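Local coordinates for holo-[acyl-carrier-protein] synthase (PDB 5XUM), which is an AcpS-type member of the 4'-phosphopantetheinyl transferase superfamily, found here in an assembly of three chains, at residues 22-25 with 26-30; 39-42 with 43-47; 50-53 with 54-58; 160-163 with 164-167. One frame throughout, in Å; residues are numbered along the deposited sequence.

Contact 1. Residues 22-25 with 26-30; sequences RILG and ESEKR
Glu28 lays its carboxylate against Gly25 and the flank of Leu24, giving half of a capping box at the start of helix 26-34. Gly25 is the N-cap, and its amide donates to Glu28 OE1 at 2.9 Å with an N-H...O angle of 173°, which is almost straight. The amide meets OE1 on its anti lone pair, on the side away from OE2. A glycine cannot return the bond from a side chain; instead Glu69 OE2 accepts from Glu28 N. The Glu28 carboxylate is held further by Lys49, in a salt bridge through OE1, and by the backbone N of Phe70 through OE2, which would probably help to stabilise a charge on this buried acid. Leu24 CD2 lies 3.9 Å from Glu28 OE1 and brings an apolar branch alongside the cap. The first helical turn closes through Lys29 N and Gly25 O, 3.0 Å apart. Beyond CG the Lys29 chain runs extended, its CG packing 4.1 Å from Leu24 CB, which takes NZ alongside the turn to Glu26. There Lys29 NZ forms a salt bridge with Glu26 OE1 at 3.2 Å, meeting the oxygen on its syn side, 25° out of the carboxylate plane.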
loop_
_atom_site.group_PDB
_atom_site.type_symbol
_atom_site.label_atom_id
_atom_site.label_comp_id
_atom_site.label_asym_id
_atom_site.label_seq_id
_atom_site.Cartn_x
_atom_site.Cartn_y
_atom_site.Cartn_z
ATOM N N ARG A 22 -2.233 -26.791 12.815
ATOM C CA ARG A 22 -2.347 -25.693 13.777
ATOM C C ARG A 22 -2.805 -24.366 13.162
ATOM O O ARG A 22 -3.533 -23.603 13.803
ATOM C CB ARG A 22 -1.020 -25.490 14.517
ATOM C CG ARG A 22 -0.640 -26.618 15.469
ATOM C CD ARG A 22 -1.472 -26.603 16.743
ATOM N NE ARG A 22 -1.260 -25.385 17.521
ATOM C CZ ARG A 22 -1.942 -25.058 18.617
ATOM N NH1 ARG A 22 -2.894 -25.858 19.083
ATOM N NH2 ARG A 22 -1.670 -23.925 19.249
ATOM N N ILE A 23 -2.382 -24.094 11.929
ATOM C CA ILE A 23 -2.603 -22.774 11.324
ATOM C C ILE A 23 -3.736 -22.699 10.293
ATOM O O ILE A 23 -4.296 -21.624 10.071
ATOM C CB ILE A 23 -1.304 -22.180 10.719
ATOM C CG1 ILE A 23 -0.848 -22.971 9.484
ATOM C CG2 ILE A 23 -0.210 -22.101 11.778
ATOM C CD1 ILE A 23 -0.008 -22.169 8.511
ATOM N N LEU A 24 -4.074 -23.828 9.676
ATOM C CA LEU A 24 -5.040 -23.830 8.574
ATOM C C LEU A 24 -6.487 -23.973 9.026
ATOM O O LEU A 24 -6.792 -24.751 9.927
ATOM C CB LEU A 24 -4.714 -24.926 7.555
ATOM C CG LEU A 24 -3.383 -24.921 6.798
ATOM C CD1 LEU A 24 -3.399 -26.047 5.779
ATOM C CD2 LEU A 24 -3.101 -23.584 6.120
ATOM N N GLY A 25 -7.370 -23.213 8.381
ATOM C CA GLY A 25 -8.811 -23.379 8.550
ATOM C C GLY A 25 -9.312 -24.533 7.697
ATOM O O GLY A 25 -8.548 -25.107 6.914
ATOM N N GLU A 26 -10.596 -24.861 7.836
ATOM C CA GLU A 26 -11.188 -26.018 7.152
ATOM C C GLU A 26 -11.146 -25.923 5.625
ATOM O O GLU A 26 -10.815 -26.900 4.952
ATOM C CB GLU A 26 -12.622 -26.273 7.634
ATOM C CG GLU A 26 -12.721 -26.790 9.062
ATOM C CD GLU A 26 -11.968 -28.092 9.276
ATOM O OE1 GLU A 26 -11.018 -28.104 10.089
ATOM O OE2 GLU A 26 -12.318 -29.101 8.626
ATOM N N SER A 27 -11.476 -24.750 5.089
ATOM C CA SER A 27 -11.459 -24.530 3.642
ATOM C C SER A 27 -10.036 -24.500 3.079
ATOM O O SER A 27 -9.814 -24.879 1.927
ATOM C CB SER A 27 -12.212 -23.249 3.279
ATOM O OG SER A 27 -13.589 -23.365 3.588
ATOM N N GLU A 28 -9.081 -24.052 3.894
ATOM C CA GLU A 28 -7.666 -24.069 3.517
ATOM C C GLU A 28 -7.121 -25.496 3.454
ATOM O O GLU A 28 -6.267 -25.796 2.619
ATOM C CB GLU A 28 -6.827 -23.227 4.484
ATOM C CG GLU A 28 -7.008 -21.725 4.327
ATOM C CD GLU A 28 -6.205 -20.923 5.337
ATOM O OE1 GLU A 28 -6.210 -21.282 6.537
ATOM O OE2 GLU A 28 -5.576 -19.921 4.931
ATOM N N LYS A 29 -7.620 -26.361 4.338
ATOM C CA LYS A 29 -7.252 -27.783 4.355
ATOM C C LYS A 29 -7.687 -28.499 3.079
ATOM O O LYS A 29 -6.944 -29.323 2.543
ATOM C CB LYS A 29 -7.845 -28.489 5.579
ATOM C CG LYS A 29 -7.132 -28.182 6.886
ATOM C CD LYS A 29 -7.873 -28.787 8.067
ATOM C CE LYS A 29 -7.195 -28.431 9.381
ATOM N NZ LYS A 29 -7.965 -28.932 10.554
ATOM N N ARG A 30 -8.890 -28.179 2.601
ATOM C CA ARG A 30 -9.402 -28.703 1.332
ATOM C C ARG A 30 -8.561 -28.231 0.145
ATOM O O ARG A 30 -8.338 -28.983 -0.806
ATOM C CB ARG A 30 -10.867 -28.307 1.131
ATOM C CG ARG A 30 -11.862 -29.193 1.865
ATOM C CD ARG A 30 -13.286 -28.690 1.687
ATOM N NE ARG A 30 -13.606 -27.604 2.614
ATOM C CZ ARG A 30 -14.668 -26.809 2.511
ATOM N NH1 ARG A 30 -15.530 -26.958 1.511
ATOM N NH2 ARG A 30 -14.868 -25.854 3.410
HETATM O O HOH W 1 -9.057 -25.753 11.594
#

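Contact 2. Residues 39-42 with 43-47; sequences REFI and AGRFA
Phe41 O takes two donors, the amide of Arg45 at 3.0 Å from N and a water at 2.8 Å, within a regular i to i+4 turn of helix 38-56. That water also accepts from Arg45 NH1 at 2.9 Å, lying in the guanidinium plane at its edge, so backbone and side chain of Arg45 both reach the same carbonyl, one directly and one through the water. The Phe41 ring swings toward Arg45 because its CG stands opposite the backbone N (chi1 -176°), while the arginine chain kinks at its second torsion. The two flat groups end up nearly face to face, their planes 20° apart, with Phe41 CE1 over the centre of the guanidinium. Arg45 CD makes a CH-pi contact with the ring, 4.0 Å from the Phe41 centroid and 18° off the normal. At the far end of the arginine, NH2 donates to Phe70 O on strand 68-73, which helps to fix the rotation of the group. Leu31 of helix 26-34 packs on both Phe41 and Arg45. One step along the helix, Ile42 O accepts from Phe46 N at 2.9 Å, and Phe46 CB comes within 3.4 Å of that same Ile42 O.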
loop_
_atom_site.group_PDB
_atom_site.type_symbol
_atom_site.label_atom_id
_atom_site.label_comp_id
_atom_site.label_asym_id
_atom_site.label_seq_id
_atom_site.Cartn_x
_atom_site.Cartn_y
_atom_site.Cartn_z
ATOM N N ARG A 39 4.783 -27.876 1.124
ATOM C CA ARG A 39 5.593 -27.073 2.040
ATOM C C ARG A 39 5.513 -25.581 1.711
ATOM O O ARG A 39 5.483 -24.743 2.613
ATOM C CB ARG A 39 7.047 -27.546 2.029
ATOM C CG ARG A 39 7.775 -27.313 3.342
ATOM C CD ARG A 39 9.089 -28.071 3.378
ATOM N NE ARG A 39 9.556 -28.276 4.746
ATOM C CZ ARG A 39 10.728 -28.812 5.071
ATOM N NH1 ARG A 39 11.577 -29.200 4.128
ATOM N NH2 ARG A 39 11.058 -28.954 6.349
ATOM N N GLU A 40 5.477 -25.266 0.418
ATOM C CA GLU A 40 5.304 -23.896 -0.051
ATOM C C GLU A 40 3.957 -23.318 0.359
ATOM O O GLU A 40 3.877 -22.159 0.769
ATOM C CB GLU A 40 5.427 -23.826 -1.567
ATOM C CG GLU A 40 6.852 -23.771 -2.080
ATOM C CD GLU A 40 6.949 -23.008 -3.385
ATOM O OE1 GLU A 40 6.059 -23.174 -4.248
ATOM O OE2 GLU A 40 7.918 -22.240 -3.550
ATOM N N PHE A 41 2.906 -24.128 0.232
ATOM C CA PHE A 41 1.551 -23.696 0.557
ATOM C C PHE A 41 1.438 -23.289 2.022
ATOM O O PHE A 41 0.881 -22.236 2.336
ATOM C CB PHE A 41 0.524 -24.783 0.222
ATOM C CG PHE A 41 -0.901 -24.359 0.451
ATOM C CD1 PHE A 41 -1.583 -23.615 -0.507
ATOM C CD2 PHE A 41 -1.561 -24.692 1.632
ATOM C CE1 PHE A 41 -2.897 -23.219 -0.297
ATOM C CE2 PHE A 41 -2.874 -24.296 1.849
ATOM C CZ PHE A 41 -3.544 -23.559 0.883
ATOM N N ILE A 42 1.977 -24.130 2.902
ATOM C CA ILE A 42 1.952 -23.891 4.342
ATOM C C ILE A 42 2.755 -22.649 4.703
ATOM O O ILE A 42 2.292 -21.810 5.478
ATOM C CB ILE A 42 2.486 -25.113 5.133
ATOM C CG1 ILE A 42 1.622 -26.353 4.871
ATOM C CG2 ILE A 42 2.571 -24.810 6.627
ATOM C CD1 ILE A 42 0.130 -26.139 5.054
ATOM N N ALA A 43 3.952 -22.543 4.133
ATOM C CA ALA A 43 4.817 -21.389 4.340
ATOM C C ALA A 43 4.118 -20.097 3.903
ATOM O O ALA A 43 4.147 -19.096 4.621
ATOM C CB ALA A 43 6.131 -21.578 3.593
ATOM N N GLY A 44 3.474 -20.141 2.738
ATOM C CA GLY A 44 2.746 -18.998 2.196
ATOM C C GLY A 44 1.571 -18.558 3.056
ATOM O O GLY A 44 1.368 -17.362 3.270
ATOM N N ARG A 45 0.800 -19.526 3.551
ATOM C CA ARG A 45 -0.349 -19.238 4.411
ATOM C C ARG A 45 0.064 -18.713 5.780
ATOM O O ARG A 45 -0.612 -17.852 6.343
ATOM C CB ARG A 45 -1.268 -20.460 4.550
ATOM C CG ARG A 45 -2.507 -20.413 3.664
ATOM C CD ARG A 45 -2.153 -20.235 2.196
ATOM N NE ARG A 45 -3.319 -19.951 1.367
ATOM C CZ ARG A 45 -3.257 -19.600 0.085
ATOM N NH1 ARG A 45 -2.082 -19.481 -0.525
ATOM N NH2 ARG A 45 -4.373 -19.363 -0.590
ATOM N N PHE A 46 1.174 -19.227 6.307
ATOM C CA PHE A 46 1.738 -18.716 7.554
ATOM C C PHE A 46 2.156 -17.257 7.387
ATOM O O PHE A 46 1.852 -16.419 8.242
ATOM C CB PHE A 46 2.935 -19.559 8.008
ATOM C CG PHE A 46 3.253 -19.419 9.472
ATOM C CD1 PHE A 46 4.060 -18.382 9.931
ATOM C CD2 PHE A 46 2.737 -20.320 10.395
ATOM C CE1 PHE A 46 4.348 -18.249 11.282
ATOM C CE2 PHE A 46 3.022 -20.195 11.747
ATOM C CZ PHE A 46 3.828 -19.157 12.190
ATOM N N ALA A 47 2.842 -16.966 6.281
ATOM C CA ALA A 47 3.307 -15.616 5.975
ATOM C C ALA A 47 2.146 -14.635 5.783
ATOM O O ALA A 47 2.200 -13.513 6.277
ATOM C CB ALA A 47 4.217 -15.626 4.751
HETATM O O HOH W 2 0.586 -20.366 0.218
#

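Contact 3. Residues 50-53 with 54-58; sequences EAFF and KALGT. With GOL (glycerol), chain B.
Leu56 lays its branched end against two aromatic rings that it meets in different ways. It runs at a slant to Phe52, with CG above one face of that ring, displaced toward the rim, and with CD1 3.8 Å from Phe52 CE2. Beside Phe53 it lies lengthwise and points the same way, again using CD1, which is 3.8 Å from Phe53 CD1. One methyl therefore touches both phenylalanines. The rings also meet each other, since Phe52 CD2 sits over the centre of the Phe53 ring. Their first torsions separate them: CG of Phe52 stands opposite the backbone N (chi1 175°), whereas CG of Phe53 lies beside it (chi1 -71°). The cluster closes the C-terminal end of helix 38-56 and packs against strand 68-73, where Val68 touches both rings, and strand 100-108, where Leu107 touches Phe52 and Leu56. Leu56 N still donates to Phe52 O at 3.2 Å, but the next bond, from Gly57 N to Phe53 O, is weak at 3.5 Å. Gly57 then leaves the helix with positive phi (95°), a value at which a CB would be jammed against the preceding carbonyl oxygen. On another side of the helix, Glu50 and Lys54 do not join their charges directly, OE1 and NZ being 4.6 Å apart. A glycerol spans them: its O2 donates to Glu50 OE1 at 2.9 Å, and Lys54 NZ donates to its O1, also at 2.9 Å. The lysine chain bends at its last torsion, and NZ also forms a salt bridge with Asp8, whose OD2 is hydrogen-bonded to the same glycerol.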
loop_
_atom_site.group_PDB
_atom_site.type_symbol
_atom_site.label_atom_id
_atom_site.label_comp_id
_atom_site.label_asym_id
_atom_site.label_seq_id
_atom_site.Cartn_x
_atom_site.Cartn_y
_atom_site.Cartn_z
ATOM N N GLU A 50 0.509 -13.970 9.267
ATOM C CA GLU A 50 1.409 -13.081 10.007
ATOM C C GLU A 50 1.322 -11.640 9.501
ATOM O O GLU A 50 1.199 -10.711 10.298
ATOM C CB GLU A 50 2.858 -13.577 9.927
ATOM C CG GLU A 50 3.193 -14.727 10.863
ATOM C CD GLU A 50 3.473 -14.269 12.284
ATOM O OE1 GLU A 50 4.658 -14.241 12.677
ATOM O OE2 GLU A 50 2.515 -13.931 13.010
ATOM N N ALA A 51 1.383 -11.467 8.180
ATOM C CA ALA A 51 1.214 -10.148 7.560
ATOM C C ALA A 51 -0.142 -9.517 7.897
ATOM O O ALA A 51 -0.220 -8.311 8.149
ATOM C CB ALA A 51 1.404 -10.232 6.053
ATOM N N PHE A 52 -1.198 -10.329 7.910
ATOM C CA PHE A 52 -2.540 -9.845 8.262
ATOM C C PHE A 52 -2.589 -9.279 9.683
ATOM O O PHE A 52 -3.066 -8.165 9.895
ATOM C CB PHE A 52 -3.605 -10.935 8.072
ATOM C CG PHE A 52 -4.980 -10.530 8.543
ATOM C CD1 PHE A 52 -5.753 -9.638 7.803
ATOM C CD2 PHE A 52 -5.498 -11.034 9.736
ATOM C CE1 PHE A 52 -7.018 -9.258 8.243
ATOM C CE2 PHE A 52 -6.762 -10.658 10.178
ATOM C CZ PHE A 52 -7.524 -9.771 9.430
ATOM N N PHE A 53 -2.088 -10.042 10.652
ATOM C CA PHE A 53 -2.096 -9.588 12.041
ATOM C C PHE A 53 -1.185 -8.388 12.298
ATOM O O PHE A 53 -1.471 -7.578 13.178
ATOM C CB PHE A 53 -1.811 -10.742 13.008
ATOM C CG PHE A 53 -2.944 -11.723 13.117
ATOM C CD1 PHE A 53 -4.146 -11.356 13.716
ATOM C CD2 PHE A 53 -2.818 -13.009 12.614
ATOM C CE1 PHE A 53 -5.197 -12.256 13.812
ATOM C CE2 PHE A 53 -3.867 -13.913 12.706
ATOM C CZ PHE A 53 -5.054 -13.537 13.307
ATOM N N LYS A 54 -0.106 -8.273 11.523
ATOM C CA LYS A 54 0.746 -7.079 11.545
ATOM C C LYS A 54 -0.015 -5.844 11.056
ATOM O O LYS A 54 0.143 -4.754 11.608
ATOM C CB LYS A 54 2.008 -7.276 10.694
ATOM C CG LYS A 54 3.087 -8.144 11.328
ATOM C CD LYS A 54 4.406 -7.955 10.594
ATOM C CE LYS A 54 5.523 -8.797 11.188
ATOM N NZ LYS A 54 5.523 -10.174 10.629
ATOM N N ALA A 55 -0.830 -6.029 10.019
ATOM C CA ALA A 55 -1.661 -4.957 9.459
ATOM C C ALA A 55 -2.732 -4.445 10.435
ATOM O O ALA A 55 -3.102 -3.270 10.391
ATOM C CB ALA A 55 -2.295 -5.407 8.148
ATOM N N LEU A 56 -3.221 -5.327 11.306
ATOM C CA LEU A 56 -4.194 -4.957 12.341
ATOM C C LEU A 56 -3.602 -4.041 13.412
ATOM O O LEU A 56 -4.281 -3.140 13.910
ATOM C CB LEU A 56 -4.801 -6.203 12.999
ATOM C CG LEU A 56 -5.757 -7.083 12.185
ATOM C CD1 LEU A 56 -6.223 -8.264 13.029
ATOM C CD2 LEU A 56 -6.952 -6.294 11.662
ATOM N N GLY A 57 -2.343 -4.279 13.769
ATOM C CA GLY A 57 -1.635 -3.437 14.731
ATOM C C GLY A 57 -1.668 -3.949 16.159
ATOM O O GLY A 57 -0.720 -3.744 16.918
ATOM N N THR A 58 -2.765 -4.611 16.522
ATOM C CA THR A 58 -2.936 -5.159 17.868
ATOM C C THR A 58 -2.373 -6.577 17.985
ATOM O O THR A 58 -2.225 -7.105 19.090
ATOM C CB THR A 58 -4.418 -5.157 18.300
ATOM O OG1 THR A 58 -5.214 -5.802 17.299
ATOM C CG2 THR A 58 -4.922 -3.729 18.502
HETATM C C1 GOL B . 7.728 -13.555 12.064
HETATM O O1 GOL B . 7.244 -12.248 11.722
HETATM C C2 GOL B . 7.605 -14.467 10.846
HETATM O O2 GOL B . 6.790 -15.603 11.162
HETATM C C3 GOL B . 8.991 -14.921 10.404
HETATM O O3 GOL B . 9.633 -13.842 9.715
#

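Contact 4. Residues 160-163 with 164-167; sequences VRYG and NILI
Tyr162 starts its contact at CB, which lies 3.6 Å from Ile167 CD1. From there CG stands opposite the backbone N, beside the carbonyl carbon, and this sets the course of the ring. Further out, CD2 is 4.2 Å from Ile165 CG1, which reaches the ring at its edge, near the ring plane. At the tip, OH is hydrogen-bonded to Leu143 O, and Pro145 and Leu148 of helix 145-154 cover the same side chain. The backbone reverses at this point: Ile165 N donates to Tyr162 O at 3.1 Å. One water joins Tyr162 N, 2.8 Å away, to Ile165 O, and a second donates to both Gly163 O and Ile165 O. Gly163 O has another donor in Arg161 NH1 at 2.8 Å; the nitrogen stands 39° out of the carbonyl plane, off any lone pair, although the oxygen lies close to the guanidinium plane. Before the turn, Val160 and Arg161 both face Ile115 in a classic beta bulge. Within the turn, Asn164 OD1 accepts from Ala91 N. Gly163 carries phi 58° and psi -125°, the values for the second residue of a type II' beta turn, which here leads strand 158-162 of one sheet into strand 166-167 of another.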
loop_
_atom_site.group_PDB
_atom_site.type_symbol
_atom_site.label_atom_id
_atom_site.label_comp_id
_atom_site.label_asym_id
_atom_site.label_seq_id
_atom_site.Cartn_x
_atom_site.Cartn_y
_atom_site.Cartn_z
ATOM N N VAL A 160 -25.014 -9.134 1.219
ATOM C CA VAL A 160 -24.649 -9.722 -0.070
ATOM C C VAL A 160 -23.133 -9.707 -0.265
ATOM O O VAL A 160 -22.526 -10.748 -0.520
ATOM C CB VAL A 160 -25.353 -9.007 -1.249
ATOM C CG1 VAL A 160 -24.997 -9.670 -2.573
ATOM C CG2 VAL A 160 -26.866 -9.008 -1.054
ATOM N N ARG A 161 -22.530 -8.527 -0.135
ATOM C CA ARG A 161 -21.086 -8.374 -0.288
ATOM C C ARG A 161 -20.547 -7.333 0.685
ATOM O O ARG A 161 -21.146 -6.275 0.871
ATOM C CB ARG A 161 -20.736 -7.992 -1.734
ATOM C CG ARG A 161 -19.250 -8.049 -2.061
ATOM C CD ARG A 161 -18.958 -7.765 -3.530
ATOM N NE ARG A 161 -19.547 -6.509 -4.004
ATOM C CZ ARG A 161 -18.998 -5.304 -3.857
ATOM N NH1 ARG A 161 -17.833 -5.156 -3.237
ATOM N NH2 ARG A 161 -19.625 -4.236 -4.329
ATOM N N TYR A 162 -19.417 -7.651 1.308
ATOM C CA TYR A 162 -18.713 -6.724 2.184
ATOM C C TYR A 162 -17.346 -6.416 1.569
ATOM O O TYR A 162 -16.357 -7.087 1.873
ATOM C CB TYR A 162 -18.555 -7.344 3.572
ATOM C CG TYR A 162 -18.232 -6.364 4.677
ATOM C CD1 TYR A 162 -19.247 -5.802 5.450
ATOM C CD2 TYR A 162 -16.912 -6.014 4.966
ATOM C CE1 TYR A 162 -18.959 -4.911 6.470
ATOM C CE2 TYR A 162 -16.615 -5.123 5.985
ATOM C CZ TYR A 162 -17.643 -4.574 6.733
ATOM O OH TYR A 162 -17.358 -3.690 7.744
ATOM N N GLY A 163 -17.302 -5.411 0.697
ATOM C CA GLY A 163 -16.077 -5.064 -0.030
ATOM C C GLY A 163 -15.554 -6.242 -0.836
ATOM O O GLY A 163 -16.289 -6.813 -1.636
ATOM N N ASN A 164 -14.291 -6.612 -0.617
ATOM C CA ASN A 164 -13.721 -7.820 -1.235
ATOM C C ASN A 164 -13.399 -8.919 -0.210
ATOM O O ASN A 164 -12.687 -9.880 -0.511
ATOM C CB ASN A 164 -12.495 -7.479 -2.103
ATOM C CG ASN A 164 -11.238 -7.211 -1.282
ATOM O OD1 ASN A 164 -11.298 -7.020 -0.067
ATOM N ND2 ASN A 164 -10.090 -7.201 -1.950
ATOM N N ILE A 165 -13.937 -8.759 0.999
ATOM C CA ILE A 165 -13.740 -9.704 2.096
ATOM C C ILE A 165 -14.748 -10.844 1.987
ATOM O O ILE A 165 -15.923 -10.609 1.704
ATOM C CB ILE A 165 -13.948 -9.026 3.477
ATOM C CG1 ILE A 165 -13.296 -7.637 3.534
ATOM C CG2 ILE A 165 -13.446 -9.914 4.611
ATOM C CD1 ILE A 165 -11.781 -7.630 3.476
ATOM N N LEU A 166 -14.287 -12.072 2.212
ATOM C CA LEU A 166 -15.190 -13.218 2.341
ATOM C C LEU A 166 -15.515 -13.453 3.812
ATOM O O LEU A 166 -14.636 -13.364 4.671
ATOM C CB LEU A 166 -14.584 -14.481 1.718
ATOM C CG LEU A 166 -14.216 -14.474 0.231
ATOM C CD1 LEU A 166 -13.484 -15.758 -0.130
ATOM C CD2 LEU A 166 -15.436 -14.282 -0.664
ATOM N N ILE A 167 -16.779 -13.751 4.096
ATOM C CA ILE A 167 -17.256 -13.910 5.473
ATOM C C ILE A 167 -17.707 -15.346 5.736
ATOM O O ILE A 167 -18.594 -15.862 5.052
ATOM C CB ILE A 167 -18.406 -12.923 5.777
ATOM C CG1 ILE A 167 -17.917 -11.483 5.619
ATOM C CG2 ILE A 167 -18.966 -13.136 7.177
ATOM C CD1 ILE A 167 -18.958 -10.558 5.037
HETATM O O HOH W 3 -18.409 -10.266 1.246
HETATM O O HOH W 4 -16.405 -9.834 -1.299
#

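How the contacts relate
Contacts 1 and 2 lie closest, their centres about 11 Å apart, and touch directly: Leu24 CD1 meets Ile42 CD1 at 3.6 Å, and Glu28 OE2 packs 3.4 Å from Arg45 CG. Strand 68-73 ties them together too, because Phe70 gives its N to Glu28 and its O to Arg45, while its side chain touches Phe52 of contact 3. Contacts 2 and 3 follow one another on helix 38-56, with centres about 17 Å apart. The glycerol bound at contact 3 is also about 4 Å from the side chain of Phe46 in contact 2; it probably came from the crystallisation liquor. Contact 4 touches none of the others; its nearest atoms are about 7 Å from contact 3, with centres about 19 Å apart.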